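Local coordinates for peroxiredoxin 6 (Arenicola marina, PDB 2V2G), which acts as a peroxidase of the peroxiredoxin family, probably using thiols to reduce hydrogen peroxide and organic hydroperoxides to water and alcohols, respectively, at the interface of chains A and B. Numbering follows the deposited sequence. Chains: chain A/B, Peroxiredoxin 6.

The interface of chains A and B. Residues chain A 206-208, 210, 212-213; chain B 41-42, 46, 80, 83.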
loop_
_atom_site.group_PDB
_atom_site.type_symbol
_atom_site.label_atom_id
_atom_site.label_comp_id
_atom_site.label_asym_id
_atom_site.label_seq_id
_atom_site.Cartn_x
_atom_site.Cartn_y
_atom_site.Cartn_z
ATOM N N VAL A 206 7.654 -29.757 -3.384
ATOM C CA VAL A 206 8.717 -28.744 -3.543
ATOM C C VAL A 206 10.055 -29.401 -3.137
ATOM O O VAL A 206 10.050 -30.417 -2.469
ATOM C CB VAL A 206 8.410 -27.458 -2.725
ATOM C CG1 VAL A 206 7.182 -26.744 -3.345
ATOM C CG2 VAL A 206 8.206 -27.789 -1.244
ATOM N N PRO A 207 11.200 -28.867 -3.599
ATOM C CA PRO A 207 12.511 -29.439 -3.333
ATOM C C PRO A 207 12.850 -29.702 -1.849
ATOM O O PRO A 207 13.568 -30.668 -1.574
ATOM C CB PRO A 207 13.461 -28.406 -3.951
ATOM C CG PRO A 207 12.655 -27.724 -4.970
ATOM C CD PRO A 207 11.290 -27.672 -4.462
ATOM N N SER A 208 12.323 -28.878 -0.936
ATOM C CA SER A 208 12.584 -29.031 0.525
ATOM C C SER A 208 11.901 -30.322 1.040
ATOM O O SER A 208 12.277 -30.858 2.086
ATOM C CB SER A 208 12.116 -27.834 1.328
ATOM O OG SER A 208 10.732 -27.646 1.190
ATOM N N LYS A 210 8.958 -30.402 2.054
ATOM C CA LYS A 210 8.065 -29.992 3.127
ATOM C C LYS A 210 6.657 -29.921 2.499
ATOM O O LYS A 210 6.488 -29.889 1.260
ATOM C CB LYS A 210 8.518 -28.667 3.776
ATOM C CG LYS A 210 9.894 -28.694 4.431
ATOM C CD LYS A 210 10.262 -27.353 4.972
ATOM C CE LYS A 210 11.674 -27.268 5.448
ATOM N NZ LYS A 210 11.929 -28.132 6.585
ATOM N N TYR A 212 3.950 -27.619 2.840
ATOM C CA TYR A 212 3.299 -26.356 3.136
ATOM C C TYR A 212 2.616 -25.685 1.927
ATOM O O TYR A 212 1.823 -24.756 2.072
ATOM C CB TYR A 212 4.303 -25.393 3.752
ATOM C CG TYR A 212 5.404 -24.976 2.797
ATOM C CD1 TYR A 212 5.215 -23.906 1.908
ATOM C CD2 TYR A 212 6.610 -25.648 2.783
ATOM C CE1 TYR A 212 6.196 -23.523 1.047
ATOM C CE2 TYR A 212 7.622 -25.291 1.894
ATOM C CZ TYR A 212 7.375 -24.231 1.023
ATOM O OH TYR A 212 8.347 -23.826 0.170
ATOM N N LEU A 213 2.989 -26.141 0.731
ATOM C CA LEU A 213 2.521 -25.455 -0.482
ATOM C C LEU A 213 1.153 -26.072 -0.876
ATOM O O LEU A 213 1.042 -27.014 -1.678
ATOM C CB LEU A 213 3.520 -25.598 -1.630
ATOM C CG LEU A 213 3.433 -24.513 -2.703
ATOM C CD1 LEU A 213 3.657 -23.128 -2.221
ATOM C CD2 LEU A 213 4.510 -24.813 -3.732
ATOM N N PHE B 41 9.236 -20.972 4.165
ATOM C CA PHE B 41 8.491 -22.222 4.096
ATOM C C PHE B 41 6.999 -22.028 4.401
ATOM O O PHE B 41 6.343 -22.880 5.066
ATOM C CB PHE B 41 9.087 -23.282 5.023
ATOM C CG PHE B 41 10.527 -23.537 4.806
ATOM C CD1 PHE B 41 10.957 -24.186 3.660
ATOM C CD2 PHE B 41 11.453 -23.207 5.787
ATOM C CE1 PHE B 41 12.319 -24.477 3.460
ATOM C CE2 PHE B 41 12.839 -23.465 5.574
ATOM C CZ PHE B 41 13.248 -24.135 4.433
ATOM N N THR B 42 6.458 -20.908 3.940
ATOM C CA THR B 42 5.013 -20.683 3.949
ATOM C C THR B 42 4.476 -20.336 2.558
ATOM O O THR B 42 5.244 -19.775 1.725
ATOM C CB THR B 42 4.636 -19.569 4.954
ATOM O OG1 THR B 42 5.223 -18.328 4.547
ATOM C CG2 THR B 42 5.049 -19.949 6.431
ATOM N N THR B 46 5.935 -17.898 -0.588
ATOM C CA THR B 46 6.578 -18.562 -1.728
ATOM C C THR B 46 6.072 -17.996 -3.026
ATOM O O THR B 46 6.846 -17.713 -3.969
ATOM C CB THR B 46 6.449 -20.137 -1.600
ATOM O OG1 THR B 46 6.878 -20.510 -0.265
ATOM C CG2 THR B 46 7.276 -20.811 -2.704
ATOM N N TRP B 80 14.994 -22.607 1.649
ATOM C CA TRP B 80 13.678 -22.249 1.123
ATOM C C TRP B 80 13.774 -21.606 -0.282
ATOM O O TRP B 80 12.847 -21.715 -1.095
ATOM C CB TRP B 80 13.035 -21.294 2.081
ATOM C CG TRP B 80 11.660 -20.808 1.631
ATOM C CD1 TRP B 80 10.607 -21.570 1.228
ATOM C CD2 TRP B 80 11.252 -19.471 1.582
ATOM N NE1 TRP B 80 9.516 -20.758 0.935
ATOM C CE2 TRP B 80 9.891 -19.456 1.123
ATOM C CE3 TRP B 80 11.893 -18.257 1.815
ATOM C CZ2 TRP B 80 9.177 -18.263 0.978
ATOM C CZ3 TRP B 80 11.156 -17.075 1.669
ATOM C CH2 TRP B 80 9.846 -17.093 1.216
ATOM N N ASP B 83 12.879 -23.787 -3.092
ATOM C CA ASP B 83 11.425 -23.882 -3.307
ATOM C C ASP B 83 10.866 -22.680 -4.082
ATOM O O ASP B 83 9.968 -22.827 -4.967
ATOM C CB ASP B 83 10.670 -24.007 -1.959
ATOM C CG ASP B 83 11.003 -25.304 -1.180
ATOM O OD1 ASP B 83 11.768 -26.143 -1.684
ATOM O OD2 ASP B 83 10.507 -25.388 -0.013
#
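Two hydroxyls of chain A grip one carboxylate oxygen of B:Asp83: OD2 accepts from A:Ser208 OG at 2.6 Å and from the phenol A:Tyr212 OH at 2.7 Å. In this Prx6-subfamily dimer a C-terminal loop docks on the partner's helix 74-88, the loop at B:Phe41 and B:Thr42, and the first turn of helix 43-54; two-fold symmetry repeats the contact. B:Phe41 and B:Thr42 belong to the peroxiredoxin PXXXTXXC motif, whose peroxidatic cysteine is the engineered B:Ser45, so the loop probably buttresses chain B's active-site segment. The serine hydroxyl meets the syn lone pair of OD2, whereas the phenol arrives on the anti side, 19° out of the carboxylate plane. B:Asp83 OD1 takes A:Ser208 N through its own syn lone pair at 2.9 Å, fixing the carboxylate's rotation. A:Ser208 OG lies between its backbone N and carbonyl carbon (chi1 61°), which points it at the acid. B:Phe41 O lies over one face of the tyrosine ring, toward its rim, 3.2 Å from A:Tyr212 CG, while B:Trp80 meets the hydroxyl edge-on. B:Thr46 OG1 accepts from B:Trp80 NE1 (2.9 Å) and donates to B:Thr42 O (2.7 Å); together these bonds hold it beside A:Tyr212 CE1. A:Lys210 sets CE over the centre of one B:Phe41 face, opposite B:Trp80 CB. An alanine in place of A:Tyr212 would probably leave B:Asp83 OD2 without its anti-side donor and open a gap beneath the B:Phe41 carbonyl.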